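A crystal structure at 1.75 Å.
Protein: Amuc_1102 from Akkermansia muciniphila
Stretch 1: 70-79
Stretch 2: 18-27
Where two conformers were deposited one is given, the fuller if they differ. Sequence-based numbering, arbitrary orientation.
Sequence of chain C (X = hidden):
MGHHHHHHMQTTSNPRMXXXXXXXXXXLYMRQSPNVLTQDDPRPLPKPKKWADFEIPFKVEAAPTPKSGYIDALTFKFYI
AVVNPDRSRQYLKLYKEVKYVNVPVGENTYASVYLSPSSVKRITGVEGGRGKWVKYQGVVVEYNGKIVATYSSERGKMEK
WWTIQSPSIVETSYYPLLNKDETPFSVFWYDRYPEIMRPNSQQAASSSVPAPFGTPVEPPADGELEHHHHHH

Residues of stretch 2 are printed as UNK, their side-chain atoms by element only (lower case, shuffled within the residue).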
# COMPACT_ATOMS: atom_id res chain seq x y z
N TYR C 70 1.06 -15.78 21.77
CA TYR C 70 0.36 -14.95 20.80
C TYR C 70 -0.84 -15.70 20.25
O TYR C 70 -0.85 -16.94 20.20
CB TYR C 70 1.25 -14.60 19.61
CG TYR C 70 2.37 -13.64 19.84
CD1 TYR C 70 3.56 -14.04 20.46
CD2 TYR C 70 2.27 -12.34 19.39
CE1 TYR C 70 4.61 -13.14 20.64
CE2 TYR C 70 3.30 -11.43 19.57
CZ TYR C 70 4.47 -11.84 20.19
OH TYR C 70 5.48 -10.92 20.36
N ILE C 71 -1.83 -14.95 19.78
CA ILE C 71 -2.92 -15.52 18.99
C ILE C 71 -2.76 -15.07 17.54
O ILE C 71 -2.10 -14.07 17.24
CB ILE C 71 -4.32 -15.15 19.52
CG1 ILE C 71 -4.55 -13.63 19.46
CG2 ILE C 71 -4.52 -15.68 20.95
CD1 ILE C 71 -5.98 -13.19 19.88
N ASP C 72 -3.38 -15.84 16.64
CA ASP C 72 -3.23 -15.61 15.20
C ASP C 72 -3.67 -14.22 14.79
O ASP C 72 -2.96 -13.54 14.04
CB ASP C 72 -4.05 -16.63 14.42
CG ASP C 72 -3.40 -17.98 14.34
OD1 ASP C 72 -2.15 -18.05 14.34
OD2 ASP C 72 -4.15 -18.97 14.27
N ALA C 73 -4.86 -13.80 15.22
CA ALA C 73 -5.46 -12.56 14.71
C ALA C 73 -6.62 -12.13 15.59
O ALA C 73 -7.20 -12.94 16.31
CB ALA C 73 -5.96 -12.71 13.27
N LEU C 74 -6.95 -10.84 15.50
CA LEU C 74 -8.15 -10.25 16.06
C LEU C 74 -8.66 -9.25 15.04
O LEU C 74 -7.86 -8.49 14.47
CB LEU C 74 -7.89 -9.49 17.37
CG LEU C 74 -7.66 -10.21 18.67
CD1 LEU C 74 -7.40 -9.16 19.74
CD2 LEU C 74 -8.93 -11.04 18.99
N THR C 75 -9.97 -9.20 14.84
CA THR C 75 -10.54 -8.21 13.94
C THR C 75 -11.20 -7.11 14.76
O THR C 75 -12.06 -7.38 15.61
CB THR C 75 -11.55 -8.86 12.98
OG1 THR C 75 -10.84 -9.76 12.12
CG2 THR C 75 -12.24 -7.81 12.13
N PHE C 76 -10.77 -5.87 14.53
CA PHE C 76 -11.36 -4.70 15.18
C PHE C 76 -12.26 -4.01 14.17
O PHE C 76 -11.82 -3.66 13.08
CB PHE C 76 -10.28 -3.73 15.64
CG PHE C 76 -9.67 -4.08 16.96
CD1 PHE C 76 -8.93 -5.25 17.10
CD2 PHE C 76 -9.83 -3.25 18.06
CE1 PHE C 76 -8.36 -5.59 18.33
CE2 PHE C 76 -9.26 -3.58 19.29
CZ PHE C 76 -8.52 -4.77 19.42
N LYS C 77 -13.52 -3.77 14.55
CA LYS C 77 -14.45 -3.01 13.72
C LYS C 77 -14.69 -1.67 14.39
O LYS C 77 -15.11 -1.62 15.55
CB LYS C 77 -15.75 -3.78 13.52
CG LYS C 77 -15.54 -5.08 12.76
CD LYS C 77 -16.84 -5.90 12.66
CE LYS C 77 -16.67 -7.06 11.66
NZ LYS C 77 -17.91 -7.89 11.59
N PHE C 78 -14.36 -0.59 13.69
CA PHE C 78 -14.53 0.76 14.20
C PHE C 78 -15.75 1.41 13.57
O PHE C 78 -15.94 1.32 12.35
CB PHE C 78 -13.30 1.62 13.88
CG PHE C 78 -12.04 1.17 14.56
CD1 PHE C 78 -11.28 0.15 14.00
CD2 PHE C 78 -11.60 1.77 15.73
CE1 PHE C 78 -10.10 -0.26 14.61
CE2 PHE C 78 -10.42 1.37 16.35
CZ PHE C 78 -9.67 0.36 15.78
N TYR C 79 -16.55 2.09 14.39
CA TYR C 79 -17.73 2.83 13.95
C TYR C 79 -17.61 4.24 14.49
O TYR C 79 -17.52 4.43 15.71
CB TYR C 79 -19.03 2.20 14.45
CG TYR C 79 -19.18 0.74 14.11
CD1 TYR C 79 -18.69 -0.24 14.97
CD2 TYR C 79 -19.84 0.33 12.96
CE1 TYR C 79 -18.83 -1.58 14.68
CE2 TYR C 79 -19.98 -1.01 12.66
CZ TYR C 79 -19.47 -1.96 13.53
OH TYR C 79 -19.60 -3.31 13.26
N UNK C 18 -10.15 -20.14 23.54
CA UNK C 18 -11.02 -18.98 23.55
C UNK C 18 -10.23 -17.79 24.05
O UNK C 18 -9.22 -17.94 24.75
c UNK C 18 -14.28 -20.65 24.88
o UNK C 18 -15.26 -19.92 24.73
c UNK C 18 -13.03 -20.47 24.04
c UNK C 18 -12.27 -19.21 24.42
n UNK C 18 -14.26 -21.61 25.78
N UNK C 19 -10.70 -16.61 23.70
CA UNK C 19 -9.96 -15.38 23.89
C UNK C 19 -10.88 -14.35 24.53
O UNK C 19 -12.06 -14.26 24.18
c UNK C 19 -9.41 -14.89 22.52
c UNK C 19 -8.26 -15.80 22.07
c UNK C 19 -8.99 -13.46 22.57
N UNK C 20 -10.34 -13.58 25.47
CA UNK C 20 -11.02 -12.44 26.06
C UNK C 20 -10.19 -11.18 25.89
O UNK C 20 -8.97 -11.19 26.11
n UNK C 20 -15.85 -16.34 26.63
n UNK C 20 -14.34 -15.36 25.21
c UNK C 20 -14.94 -15.40 26.40
c UNK C 20 -12.30 -13.82 27.76
c UNK C 20 -13.67 -13.44 27.23
n UNK C 20 -14.65 -14.52 27.35
c UNK C 20 -11.31 -12.68 27.54
N UNK C 21 -10.86 -10.10 25.51
CA UNK C 21 -10.21 -8.83 25.22
C UNK C 21 -10.76 -7.78 26.18
O UNK C 21 -11.97 -7.56 26.25
c UNK C 21 -9.82 -7.05 23.50
c UNK C 21 -10.44 -8.41 23.76
c UNK C 21 -9.83 -9.45 22.82
N UNK C 22 -9.87 -7.16 26.94
CA UNK C 22 -10.23 -6.07 27.83
C UNK C 22 -9.98 -4.76 27.10
O UNK C 22 -8.83 -4.39 26.87
c UNK C 22 -9.43 -6.13 29.13
o UNK C 22 -9.76 -5.03 29.96
N UNK C 23 -11.05 -4.05 26.74
CA UNK C 23 -10.95 -2.76 26.07
C UNK C 23 -11.01 -1.62 27.07
O UNK C 23 -11.73 -1.68 28.06
c UNK C 23 -13.45 -3.27 23.11
c UNK C 23 -10.94 -3.31 22.96
c UNK C 23 -12.08 -2.57 25.06
c UNK C 23 -12.16 -3.52 23.88
N UNK C 24 -10.24 -0.56 26.80
CA UNK C 24 -10.47 0.70 27.48
C UNK C 24 -11.34 1.55 26.55
O UNK C 24 -12.21 1.00 25.89
c UNK C 24 -9.15 1.37 27.86
o UNK C 24 -9.67 0.70 30.60
c UNK C 24 -8.87 -0.05 30.00
o UNK C 24 -8.59 -1.20 30.41
c UNK C 24 -8.22 0.45 28.71
N UNK C 25 -11.15 2.86 26.51
CA UNK C 25 -12.01 3.69 25.68
C UNK C 25 -11.28 4.12 24.41
O UNK C 25 -10.06 4.30 24.42
c UNK C 25 -14.61 5.58 29.59
c UNK C 25 -12.48 4.93 26.45
c UNK C 25 -13.75 5.87 28.38
n UNK C 25 -15.14 6.87 30.13
c UNK C 25 -13.23 4.59 27.74
N UNK C 26 -12.05 4.30 23.34
CA UNK C 26 -11.52 4.96 22.14
C UNK C 26 -11.38 6.45 22.41
O UNK C 26 -12.36 7.12 22.77
c UNK C 26 -11.86 5.13 19.59
c UNK C 26 -12.94 5.12 18.54
c UNK C 26 -10.70 4.22 19.18
c UNK C 26 -12.45 4.73 20.95
N UNK C 27 -10.17 6.98 22.23
CA UNK C 27 -9.87 8.40 22.39
C UNK C 27 -9.43 8.98 21.06
O UNK C 27 -8.73 8.33 20.29
o UNK C 27 -9.21 8.32 24.72
c UNK C 27 -8.76 8.63 23.41

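Position 18 carries three carbons in a row, the third bearing one oxygen and one nitrogen. This amide is Gln18. It lies out of reach of stretch 1, exposed and touching a crystal neighbour, where a polar end is well suited.

Position 19 has three carbons, one bearing the other two, so the side chain branches at CB: Val19. Its CA-to-CB bond points toward stretch 1. Val19 CG2 lies 3.9 Å from Ile71 CG2, while Val19 CG1 packs against Ile71 CD1 at 4.0 Å and is also 4.3 Å from Leu74 CD2. A short, branched, apolar side chain suits this buried place and an extended backbone.

At position 20 three carbons lead to a nitrogen and then to a carbon with two more nitrogens, a guanidinium group: Arg20. It lies out of reach of stretch 1, in an exposed place that suits its charge, and folds back so that Arg20 NH1 donates a hydrogen bond to Val19 O at 2.7 Å.

Position 21 repeats the three-carbon fork and is Val21, a compact side chain fitting a buried strand place. It is directed toward stretch 1; Val21 CG2 lies 3.9 Å from Leu74 CD1.

Position 22 has one carbon and one oxygen: Ser22, out of reach of stretch 1, its small hydroxyl easily accommodated in an exposed place.

Position 23 has four carbons, forked at the second. This is Leu23, whose longer arm brings CD2 to 4.0 Å from Phe76 CE2, approaching the ring obliquely.

Position 24 ends in a carbon with two oxygens, after two other carbons. The carboxylate of Glu24 is exposed beyond the strand, where charge suits solvent.

Position 25 is an unbranched row of four carbons ending in nitrogen: Lys25, extended and exposed, as suits its charged amine.

Position 26 again shows four carbons forked at the second. Leu26 is buried in a loop, and its CD1 reaches the edge of the Phe78 ring, 4.0 Å from Phe78 CE2.

Position 27 has one carbon and one oxygen: Ser27, without contact to stretch 1, its small hydroxyl suited to partial exposure.

The contact is wholly apolar. No hydrogen bond crosses between the stretches, and the axes of strands 18-23 and 73-79 stay 10.5 Å apart at closest approach, inclined by 46°, so side chains fill the space between. Alternation in strand 18-23 sends 19, 21 and 23 inward and leaves 18, 20 and 22 outside; Leu26 extends the apolar row past the strand. Against them stand Ile71, Leu74, Phe76 and Phe78, and together the stretches bury 280 Å².

Stretch 2, residues 18-27: QVRVSLEKLS
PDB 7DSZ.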